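Local coordinates for protein beta-galactoside alpha-2,6-sialyltransferase (Photobacterium sp., PDB 2Z4T) that probably transfers sialic acid from a CMP-linked donor to galactosides such as lactose in alpha-2,6 linkage, using a GT-B glycosyltransferase fold beside an immunoglobulin-like beta-sandwich, at residues V181-V185 with P211-L216; V224-Y230 with Y286-H291; H55-C61 with K89-N95. All coordinates share one frame; numbering follows the deposited sequence.

Interaction 1: residues V181-V185 with P211-L216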
loop_
_atom_site.group_PDB
_atom_site.type_symbol
_atom_site.label_atom_id
_atom_site.label_comp_id
_atom_site.label_asym_id
_atom_site.label_seq_id
_atom_site.Cartn_x
_atom_site.Cartn_y
_atom_site.Cartn_z
ATOM N N VAL A 181 -7.551 -1.185 17.134
ATOM C CA VAL A 181 -8.939 -0.746 17.311
ATOM C C VAL A 181 -9.027 0.175 18.535
ATOM O O VAL A 181 -9.540 1.301 18.424
ATOM C CB VAL A 181 -9.941 -1.932 17.412
ATOM C CG1 VAL A 181 -11.327 -1.440 17.821
ATOM C CG2 VAL A 181 -10.017 -2.703 16.099
ATOM N N GLN A 182 -8.498 -0.280 19.679
ATOM C CA GLN A 182 -8.463 0.516 20.913
ATOM C C GLN A 182 -7.822 1.890 20.698
ATOM O O GLN A 182 -8.308 2.911 21.186
ATOM C CB GLN A 182 -7.706 -0.246 22.005
ATOM C CG GLN A 182 -8.460 -1.450 22.550
ATOM C CD GLN A 182 -7.556 -2.512 23.163
ATOM O OE1 GLN A 182 -7.962 -3.665 23.298
ATOM N NE2 GLN A 182 -6.330 -2.132 23.529
ATOM N N GLU A 183 -6.708 1.909 19.969
ATOM C CA GLU A 183 -6.046 3.184 19.726
ATOM C C GLU A 183 -6.924 4.125 18.896
ATOM O O GLU A 183 -6.988 5.330 19.172
ATOM C CB GLU A 183 -4.667 3.002 19.101
ATOM C CG GLU A 183 -3.831 4.284 19.076
ATOM C CD GLU A 183 -3.749 4.975 20.465
ATOM O OE1 GLU A 183 -3.412 4.280 21.464
ATOM O OE2 GLU A 183 -4.035 6.206 20.538
ATOM N N ILE A 184 -7.623 3.572 17.908
ATOM C CA ILE A 184 -8.589 4.335 17.132
ATOM C C ILE A 184 -9.755 4.848 18.025
ATOM O O ILE A 184 -10.208 6.000 17.898
ATOM C CB ILE A 184 -9.103 3.486 15.945
ATOM C CG1 ILE A 184 -7.938 3.169 15.001
ATOM C CG2 ILE A 184 -10.274 4.170 15.206
ATOM C CD1 ILE A 184 -8.217 2.071 14.020
ATOM N N VAL A 185 -10.229 4.001 18.930
ATOM C CA VAL A 185 -11.299 4.399 19.837
ATOM C C VAL A 185 -10.862 5.570 20.710
ATOM O O VAL A 185 -11.631 6.517 20.903
ATOM C CB VAL A 185 -11.793 3.223 20.702
ATOM C CG1 VAL A 185 -12.644 3.724 21.889
ATOM C CG2 VAL A 185 -12.564 2.252 19.837
ATOM N N PRO A 211 -14.136 -4.613 12.581
ATOM C CA PRO A 211 -13.982 -4.302 14.018
ATOM C C PRO A 211 -13.749 -2.822 14.265
ATOM O O PRO A 211 -14.098 -2.325 15.326
ATOM C CB PRO A 211 -12.756 -5.115 14.449
ATOM C CG PRO A 211 -12.601 -6.146 13.404
ATOM C CD PRO A 211 -13.077 -5.528 12.113
ATOM N N ILE A 212 -13.185 -2.121 13.294
ATOM C CA ILE A 212 -12.968 -0.691 13.426
ATOM C C ILE A 212 -14.294 0.051 13.240
ATOM O O ILE A 212 -14.648 0.918 14.043
ATOM C CB ILE A 212 -11.964 -0.163 12.397
ATOM C CG1 ILE A 212 -10.594 -0.829 12.591
ATOM C CG2 ILE A 212 -11.873 1.387 12.486
ATOM C CD1 ILE A 212 -9.659 -0.698 11.368
ATOM N N LEU A 213 -15.035 -0.307 12.195
ATOM C CA LEU A 213 -16.233 0.429 11.854
ATOM C C LEU A 213 -17.348 0.257 12.883
ATOM O O LEU A 213 -18.170 1.165 13.077
ATOM C CB LEU A 213 -16.695 0.110 10.440
ATOM C CG LEU A 213 -15.759 0.724 9.392
ATOM C CD1 LEU A 213 -16.041 0.128 8.038
ATOM C CD2 LEU A 213 -15.872 2.253 9.356
ATOM N N LYS A 214 -17.363 -0.868 13.584
ATOM C CA LYS A 214 -18.414 -1.020 14.551
ATOM C C LYS A 214 -18.163 -0.286 15.853
ATOM O O LYS A 214 -19.085 -0.024 16.588
ATOM C CB LYS A 214 -18.850 -2.467 14.715
ATOM C CG LYS A 214 -17.932 -3.392 15.387
ATOM C CD LYS A 214 -18.582 -4.805 15.356
ATOM C CE LYS A 214 -19.496 -5.044 16.565
ATOM N NZ LYS A 214 -19.900 -6.483 16.651
ATOM N N GLU A 215 -16.915 0.088 16.111
ATOM C CA GLU A 215 -16.601 0.998 17.212
ATOM C C GLU A 215 -16.918 2.424 16.820
ATOM O O GLU A 215 -17.681 3.101 17.503
ATOM C CB GLU A 215 -15.133 0.897 17.617
ATOM C CG GLU A 215 -14.743 -0.427 18.217
ATOM C CD GLU A 215 -15.616 -0.820 19.386
ATOM O OE1 GLU A 215 -15.796 0.010 20.308
ATOM O OE2 GLU A 215 -16.132 -1.964 19.372
ATOM N N LEU A 216 -16.344 2.859 15.710
ATOM C CA LEU A 216 -16.532 4.204 15.171
ATOM C C LEU A 216 -17.990 4.574 14.870
ATOM O O LEU A 216 -18.373 5.747 14.954
ATOM C CB LEU A 216 -15.687 4.376 13.903
ATOM C CG LEU A 216 -14.181 4.437 14.143
ATOM C CD1 LEU A 216 -13.420 4.819 12.876
ATOM C CD2 LEU A 216 -13.884 5.431 15.270
#
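Val181 projects into a shallow hollow formed by Pro211, Ile212 and Glu215, and its two methyls divide that hollow between them. With CG1 anti to the backbone N (chi1 171°), this branch reaches the far wall, where it lies 3.6 Å from Glu215 CG and also faces the carbonyl oxygen of Pro211. The other branch settles on the near wall: CG2 is 4.0 Å from Pro211 CB and an equal distance from Ile212 CG1. One helical turn further on, Ile184 supplies the second bump. Its CD1 crosses the flank of Ile212 at about a right angle and comes within 4.0 Å of Ile212 CG1, while its CG2 presses against the fork of Leu216, 3.8 Å from CD2. The third bump is Val185, whose CG2 meets Glu215 CB at 3.7 Å. A first torsion of -66° sets Glu215 CG between Val181 and Val185, and the bend at the next bond then turns the carboxylate.

These bumps interlock because the two helical segments run nearly alongside one another, their axes 9.8 Å apart at closest approach and 26° from parallel. Both helices belong to consecutive beta-alpha-beta crossovers of a Rossmann-like GT-B domain and lie over the same sheet. Ile184 rests on Tyr148 of strand 146-151, whereas Ile212 rests on Leu198 of strand 194-201. Thr176 touches both Val181 and Ile212 at the start of the seam.

No hydrogen bond passes between the segments, and the 314 Å² they bury is shared mainly among methyl and methylene groups. The contact therefore relies on close fit and exclusion of water instead of directional bonds; even Glu215 takes part chiefly through its carbon chain.

Interaction 2: residues V224-Y230 with Y286-H291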
loop_
_atom_site.group_PDB
_atom_site.type_symbol
_atom_site.label_atom_id
_atom_site.label_comp_id
_atom_site.label_asym_id
_atom_site.label_seq_id
_atom_site.Cartn_x
_atom_site.Cartn_y
_atom_site.Cartn_z
ATOM N N VAL A 224 -15.863 9.055 8.562
ATOM C CA VAL A 224 -15.092 8.177 7.718
ATOM C C VAL A 224 -15.145 8.776 6.324
ATOM O O VAL A 224 -16.129 8.614 5.621
ATOM C CB VAL A 224 -15.648 6.740 7.750
ATOM C CG1 VAL A 224 -14.737 5.785 6.965
ATOM C CG2 VAL A 224 -15.806 6.271 9.207
ATOM N N THR A 225 -14.091 9.482 5.929
ATOM C CA THR A 225 -14.147 10.210 4.670
ATOM C C THR A 225 -13.894 9.338 3.445
ATOM O O THR A 225 -14.347 9.678 2.352
ATOM C CB THR A 225 -13.221 11.447 4.651
ATOM O OG1 THR A 225 -11.846 11.036 4.669
ATOM C CG2 THR A 225 -13.524 12.358 5.842
ATOM N N ASN A 226 -13.202 8.210 3.632
ATOM C CA ASN A 226 -12.864 7.298 2.520
ATOM C C ASN A 226 -12.397 5.926 3.000
ATOM O O ASN A 226 -11.701 5.804 4.028
ATOM C CB ASN A 226 -11.782 7.902 1.590
ATOM C CG ASN A 226 -11.457 6.998 0.392
ATOM O OD1 ASN A 226 -12.245 6.901 -0.562
ATOM N ND2 ASN A 226 -10.299 6.321 0.443
ATOM N N ILE A 227 -12.784 4.902 2.241
ATOM C CA ILE A 227 -12.209 3.572 2.376
ATOM C C ILE A 227 -11.578 3.184 1.047
ATOM O O ILE A 227 -12.240 3.179 0.005
ATOM C CB ILE A 227 -13.250 2.509 2.815
ATOM C CG1 ILE A 227 -14.030 3.004 4.046
ATOM C CG2 ILE A 227 -12.563 1.177 3.067
ATOM C CD1 ILE A 227 -15.074 2.048 4.558
ATOM N N ASP A 228 -10.279 2.894 1.095
ATOM C CA ASP A 228 -9.532 2.389 -0.060
ATOM C C ASP A 228 -9.409 0.882 0.024
ATOM O O ASP A 228 -9.042 0.338 1.071
ATOM C CB ASP A 228 -8.127 2.978 -0.085
ATOM C CG ASP A 228 -8.078 4.361 -0.694
ATOM O OD1 ASP A 228 -8.946 4.674 -1.546
ATOM O OD2 ASP A 228 -7.140 5.133 -0.325
ATOM N N LEU A 229 -9.692 0.213 -1.081
ATOM C CA LEU A 229 -9.512 -1.227 -1.161
ATOM C C LEU A 229 -8.496 -1.591 -2.258
ATOM O O LEU A 229 -8.686 -1.254 -3.442
ATOM C CB LEU A 229 -10.868 -1.910 -1.360
ATOM C CG LEU A 229 -11.742 -1.429 -0.190
ATOM C CD1 LEU A 229 -13.113 -0.910 -0.619
ATOM C CD2 LEU A 229 -11.788 -2.405 1.001
ATOM N N TYR A 230 -7.410 -2.240 -1.848
ATOM C CA TYR A 230 -6.353 -2.638 -2.756
ATOM C C TYR A 230 -6.327 -4.145 -2.737
ATOM O O TYR A 230 -6.313 -4.736 -1.651
ATOM C CB TYR A 230 -4.990 -2.082 -2.304
ATOM C CG TYR A 230 -4.827 -0.589 -2.469
ATOM C CD1 TYR A 230 -4.911 0.271 -1.371
ATOM C CD2 TYR A 230 -4.597 -0.029 -3.725
ATOM C CE1 TYR A 230 -4.783 1.676 -1.515
ATOM C CE2 TYR A 230 -4.445 1.370 -3.892
ATOM C CZ TYR A 230 -4.546 2.206 -2.780
ATOM O OH TYR A 230 -4.392 3.564 -2.951
ATOM N N TYR A 286 -20.230 3.810 2.455
ATOM C CA TYR A 286 -19.210 4.788 2.777
ATOM C C TYR A 286 -18.672 5.335 1.479
ATOM O O TYR A 286 -18.815 4.689 0.448
ATOM C CB TYR A 286 -18.057 4.137 3.553
ATOM C CG TYR A 286 -18.434 3.597 4.903
ATOM C CD1 TYR A 286 -18.709 2.239 5.079
ATOM C CD2 TYR A 286 -18.515 4.433 6.009
ATOM C CE1 TYR A 286 -19.083 1.729 6.322
ATOM C CE2 TYR A 286 -18.881 3.934 7.269
ATOM C CZ TYR A 286 -19.160 2.574 7.412
ATOM O OH TYR A 286 -19.512 2.066 8.648
ATOM N N PRO A 287 -18.065 6.531 1.508
ATOM C CA PRO A 287 -17.279 6.891 0.328
ATOM C C PRO A 287 -16.118 5.923 0.260
ATOM O O PRO A 287 -15.423 5.731 1.267
ATOM C CB PRO A 287 -16.774 8.311 0.646
ATOM C CG PRO A 287 -17.749 8.835 1.737
ATOM C CD PRO A 287 -18.045 7.588 2.539
ATOM N N ALA A 288 -15.927 5.284 -0.891
ATOM C CA ALA A 288 -14.964 4.195 -0.993
ATOM C C ALA A 288 -14.419 4.102 -2.394
ATOM O O ALA A 288 -15.112 4.451 -3.340
ATOM C CB ALA A 288 -15.614 2.888 -0.603
ATOM N N ASN A 289 -13.181 3.639 -2.525
ATOM C CA ASN A 289 -12.595 3.376 -3.843
ATOM C C ASN A 289 -11.965 1.985 -3.914
ATOM O O ASN A 289 -11.140 1.628 -3.049
ATOM C CB ASN A 289 -11.582 4.465 -4.218
ATOM C CG ASN A 289 -12.253 5.819 -4.454
ATOM O OD1 ASN A 289 -12.329 6.651 -3.552
ATOM N ND2 ASN A 289 -12.794 6.015 -5.650
ATOM N N TYR A 290 -12.390 1.196 -4.908
ATOM C CA TYR A 290 -11.771 -0.108 -5.172
ATOM C C TYR A 290 -10.680 0.018 -6.238
ATOM O O TYR A 290 -10.953 0.319 -7.418
ATOM C CB TYR A 290 -12.797 -1.162 -5.611
ATOM C CG TYR A 290 -13.740 -1.606 -4.522
ATOM C CD1 TYR A 290 -13.567 -2.829 -3.867
ATOM C CD2 TYR A 290 -14.812 -0.811 -4.153
ATOM C CE1 TYR A 290 -14.451 -3.246 -2.865
ATOM C CE2 TYR A 290 -15.700 -1.203 -3.167
ATOM C CZ TYR A 290 -15.522 -2.417 -2.525
ATOM O OH TYR A 290 -16.413 -2.767 -1.547
ATOM N N HIS A 291 -9.446 -0.244 -5.834
ATOM C CA HIS A 291 -8.328 -0.175 -6.765
ATOM C C HIS A 291 -7.989 -1.572 -7.271
ATOM O O HIS A 291 -7.272 -2.315 -6.617
ATOM C CB HIS A 291 -7.136 0.495 -6.093
ATOM C CG HIS A 291 -7.459 1.837 -5.524
ATOM N ND1 HIS A 291 -7.990 2.002 -4.261
ATOM C CD2 HIS A 291 -7.362 3.076 -6.057
ATOM C CE1 HIS A 291 -8.184 3.287 -4.034
ATOM N NE2 HIS A 291 -7.820 3.960 -5.110
#
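Tyr230 and His291, paired across two parallel strands, form an offset stack with ring centroids 4.4 Å apart and planes inclined by only 16°. Tyr230 CE2 lies over the rim of the imidazole and His291 ND1 over the rim of the phenol; His291 was modelled in two conformers, so this overlap describes one of them. The preceding pair, Leu229 and Tyr290, occupies the other face of the sheet. Both send CG anti to the carbonyl carbon (chi1 -56° and -70°), and the side chains consequently run side by side in the same direction. This places Leu229 CD1 3.5 Å from the centroid of the Tyr290 ring, almost on its normal, a clear CH-pi contact. Towards Tyr286 the approach is oblique: Ile227 CD1 comes 3.7 Å from Tyr286 CD1, and Val224 CB is 4.1 Å from Tyr286 CD2.

The backbones fix this registry. Leu229 N donates to Asn289 O at 2.8 Å, and the alternating ladder runs from Ile227 N to Pro287 O at one end and His291 N to Leu229 O at the other. Within 224-230, Asn226 ND2 bonds Asp228 OD1 at 2.9 Å, meeting the carboxylate from above its plane.

Strand 222-230 lies between strands 194-201 and 288-292. On the Leu229 face, helix 205-216 contacts Ile227 and Leu229, and Trp282 of helix 282-285 touches both of these and Ala288; the Tyr290 hydroxyl bonds Val279 O. On the Tyr230 face lies helix 126-141, whose Asp134 is hydrogen-bonded, through OD2, to the Tyr230 hydroxyl.

Interaction 3: residues H55-C61 with K89-N95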
loop_
_atom_site.group_PDB
_atom_site.type_symbol
_atom_site.label_atom_id
_atom_site.label_comp_id
_atom_site.label_asym_id
_atom_site.label_seq_id
_atom_site.Cartn_x
_atom_site.Cartn_y
_atom_site.Cartn_z
ATOM N N HIS A 55 7.135 45.040 23.101
ATOM C CA HIS A 55 6.245 44.692 22.024
ATOM C C HIS A 55 4.729 44.567 22.173
ATOM O O HIS A 55 4.130 44.908 23.191
ATOM C CB HIS A 55 6.680 43.251 21.733
ATOM C CG HIS A 55 6.170 42.270 22.750
ATOM N ND1 HIS A 55 6.387 42.418 24.107
ATOM C CD2 HIS A 55 5.396 41.167 22.615
ATOM C CE1 HIS A 55 5.788 41.437 24.760
ATOM N NE2 HIS A 55 5.180 40.663 23.877
ATOM N N SER A 56 4.133 44.002 21.120
ATOM C CA SER A 56 2.704 43.701 21.060
ATOM C C SER A 56 2.429 42.450 20.224
ATOM O O SER A 56 3.060 42.238 19.180
ATOM C CB SER A 56 1.911 44.889 20.487
ATOM O OG SER A 56 2.179 45.092 19.098
ATOM N N TRP A 57 1.499 41.628 20.715
ATOM C CA TRP A 57 0.867 40.551 19.946
ATOM C C TRP A 57 -0.626 40.853 19.797
ATOM O O TRP A 57 -1.290 41.253 20.762
ATOM C CB TRP A 57 1.010 39.214 20.642
ATOM C CG TRP A 57 2.271 38.475 20.372
ATOM C CD1 TRP A 57 3.302 38.270 21.249
ATOM C CD2 TRP A 57 2.631 37.792 19.152
ATOM N NE1 TRP A 57 4.276 37.502 20.649
ATOM C CE2 TRP A 57 3.894 37.196 19.368
ATOM C CE3 TRP A 57 2.012 37.636 17.900
ATOM C CZ2 TRP A 57 4.564 36.469 18.370
ATOM C CZ3 TRP A 57 2.673 36.887 16.908
ATOM C CH2 TRP A 57 3.939 36.317 17.156
ATOM N N VAL A 58 -1.156 40.671 18.591
ATOM C CA VAL A 58 -2.548 41.016 18.326
ATOM C C VAL A 58 -3.201 39.980 17.423
ATOM O O VAL A 58 -2.700 39.667 16.336
ATOM C CB VAL A 58 -2.688 42.416 17.700
ATOM C CG1 VAL A 58 -4.155 42.693 17.336
ATOM C CG2 VAL A 58 -2.168 43.485 18.642
ATOM N N GLN A 59 -4.328 39.435 17.874
ATOM C CA GLN A 59 -5.101 38.580 16.997
ATOM C C GLN A 59 -5.789 39.455 15.963
ATOM O O GLN A 59 -6.468 40.437 16.272
ATOM C CB GLN A 59 -6.109 37.729 17.738
ATOM C CG GLN A 59 -6.774 36.742 16.808
ATOM C CD GLN A 59 -7.754 35.852 17.506
ATOM O OE1 GLN A 59 -8.758 35.447 16.918
ATOM N NE2 GLN A 59 -7.475 35.529 18.762
ATOM N N THR A 60 -5.613 39.053 14.727
ATOM C CA THR A 60 -5.823 39.927 13.623
ATOM C C THR A 60 -6.847 39.347 12.628
ATOM O O THR A 60 -7.430 40.064 11.828
ATOM C CB THR A 60 -4.419 40.262 13.080
ATOM O OG1 THR A 60 -4.121 41.625 13.415
ATOM C CG2 THR A 60 -4.275 40.030 11.643
ATOM N N CYS A 61 -7.094 38.048 12.727
ATOM C CA CYS A 61 -8.186 37.438 12.019
ATOM C C CYS A 61 -8.533 36.150 12.744
ATOM O O CYS A 61 -7.731 35.644 13.521
ATOM C CB CYS A 61 -7.814 37.176 10.555
ATOM S SG CYS A 61 -7.030 35.595 10.247
ATOM N N LYS A 89 -8.720 29.752 9.312
ATOM C CA LYS A 89 -7.450 30.450 9.502
ATOM C C LYS A 89 -7.526 31.479 10.619
ATOM O O LYS A 89 -8.526 32.194 10.748
ATOM C CB LYS A 89 -6.961 31.092 8.179
ATOM C CG LYS A 89 -6.579 30.004 7.118
ATOM C CD LYS A 89 -6.120 30.569 5.759
ATOM C CE LYS A 89 -5.935 29.445 4.703
ATOM N NZ LYS A 89 -7.228 28.753 4.435
ATOM N N TYR A 90 -6.473 31.519 11.437
ATOM C CA TYR A 90 -6.321 32.506 12.514
ATOM C C TYR A 90 -5.035 33.308 12.280
ATOM O O TYR A 90 -4.015 32.733 11.895
ATOM C CB TYR A 90 -6.346 31.821 13.901
ATOM C CG TYR A 90 -7.751 31.483 14.331
ATOM C CD1 TYR A 90 -8.414 30.383 13.802
ATOM C CD2 TYR A 90 -8.446 32.308 15.219
ATOM C CE1 TYR A 90 -9.729 30.100 14.151
ATOM C CE2 TYR A 90 -9.758 32.037 15.578
ATOM C CZ TYR A 90 -10.395 30.939 15.048
ATOM O OH TYR A 90 -11.691 30.679 15.401
ATOM N N CYS A 91 -5.092 34.623 12.494
ATOM C CA CYS A 91 -3.951 35.507 12.260
ATOM C C CYS A 91 -3.506 36.232 13.524
ATOM O O CYS A 91 -4.333 36.674 14.328
ATOM C CB CYS A 91 -4.306 36.580 11.249
ATOM S SG CYS A 91 -5.077 36.033 9.740
ATOM N N PHE A 92 -2.190 36.384 13.663
ATOM C CA PHE A 92 -1.571 37.080 14.793
ATOM C C PHE A 92 -0.432 37.950 14.282
ATOM O O PHE A 92 0.441 37.481 13.537
ATOM C CB PHE A 92 -1.081 36.070 15.840
ATOM C CG PHE A 92 -2.169 35.180 16.365
ATOM C CD1 PHE A 92 -2.425 33.956 15.771
ATOM C CD2 PHE A 92 -2.980 35.596 17.416
ATOM C CE1 PHE A 92 -3.455 33.129 16.231
ATOM C CE2 PHE A 92 -4.022 34.779 17.885
ATOM C CZ PHE A 92 -4.260 33.545 17.291
ATOM N N ASP A 93 -0.446 39.219 14.661
ATOM C CA ASP A 93 0.597 40.138 14.231
ATOM C C ASP A 93 1.477 40.518 15.398
ATOM O O ASP A 93 0.988 41.092 16.371
ATOM C CB ASP A 93 -0.023 41.416 13.662
ATOM C CG ASP A 93 -0.861 41.167 12.424
ATOM O OD1 ASP A 93 -1.161 42.167 11.733
ATOM O OD2 ASP A 93 -1.229 40.003 12.155
ATOM N N PHE A 94 2.770 40.222 15.294
ATOM C CA PHE A 94 3.756 40.648 16.304
ATOM C C PHE A 94 4.436 41.948 15.890
ATOM O O PHE A 94 4.882 42.075 14.747
ATOM C CB PHE A 94 4.811 39.555 16.513
ATOM C CG PHE A 94 6.026 40.000 17.302
ATOM C CD1 PHE A 94 6.041 39.917 18.690
ATOM C CD2 PHE A 94 7.179 40.462 16.649
ATOM C CE1 PHE A 94 7.177 40.322 19.420
ATOM C CE2 PHE A 94 8.310 40.865 17.379
ATOM C CZ PHE A 94 8.308 40.793 18.757
ATOM N N ASN A 95 4.520 42.902 16.814
ATOM C CA ASN A 95 5.369 44.093 16.628
ATOM C C ASN A 95 6.348 44.239 17.774
ATOM O O ASN A 95 5.972 44.082 18.934
ATOM C CB ASN A 95 4.549 45.381 16.507
ATOM C CG ASN A 95 3.932 45.566 15.128
ATOM O OD1 ASN A 95 4.597 45.994 14.187
ATOM N ND2 ASN A 95 2.638 45.242 15.008
HETATM O O HOH W 1 1.114 43.594 17.041
#
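Cys91 O is gripped by two successive amides of the facing strand: Thr60 N binds it at 2.7 Å, from 44° above the carbonyl plane, and Cys61 N adds a weak bond at 3.5 Å. The Gln59 CA-H also points at this oxygen. Cys61 O takes the amide of Cys91 in return, and the side chains beyond are joined by the disulfide, Cys61 SG to Cys91 SG at 2.1 Å with a dihedral of 71°.

Two residues facing one define a classic beta bulge, which shifts the register of this antiparallel pair by one residue beside the cross-link. The pair belongs to the immunoglobulin-like beta-sandwich, where strand 88-98 also bonds strand 103-122 on its other edge.

Away from the bulge, the Trp57 and Phe94 side chains share a face of the sheet. Phe94 CB sits over the indole face, 3.4 Å from the centroid of the six-membered ring, in a CH-pi contact. With CG anti to the amide nitrogen (chi1 168°), the phenyl swings oblique to the indole and brings Phe94 CD1 3.5 Å from Trp57 CE2; His55 extends the aromatic cluster. The indole NE1 bonds Ile75 O.

On the opposite face a water donates to Asp93 O at 2.6 Å, accepts from Asn95 ND2 at 3.0 Å, and bonds Ser56 OG at 2.8 Å.

In the fold
Interactions 1 and 2 are neighbours in one layered domain, with centres 17 Å apart. Leu213 joins them: its CD2 lies 3.7 Å from Tyr286 OH and its CD1 4.1 Å from Ile227 CD1, so helix 205-216 packs on helix 178-190 with one side and on interaction 2 with another. Interaction 2 reaches nearer the active site, the Tyr230 side chain lying about 11 Å from bound CMP and about 7 Å from the side chain of Asp122, a magnesium-binding residue of this protein although it holds no metal in this model; the Ile212 side chain of interaction 1 is about 12 Å from that of Asp122. Interaction 3 stands apart, its centre 40 Å from both others, but strand 103-122 pairs with strand 88-98 and continues into the sheet of interaction 2.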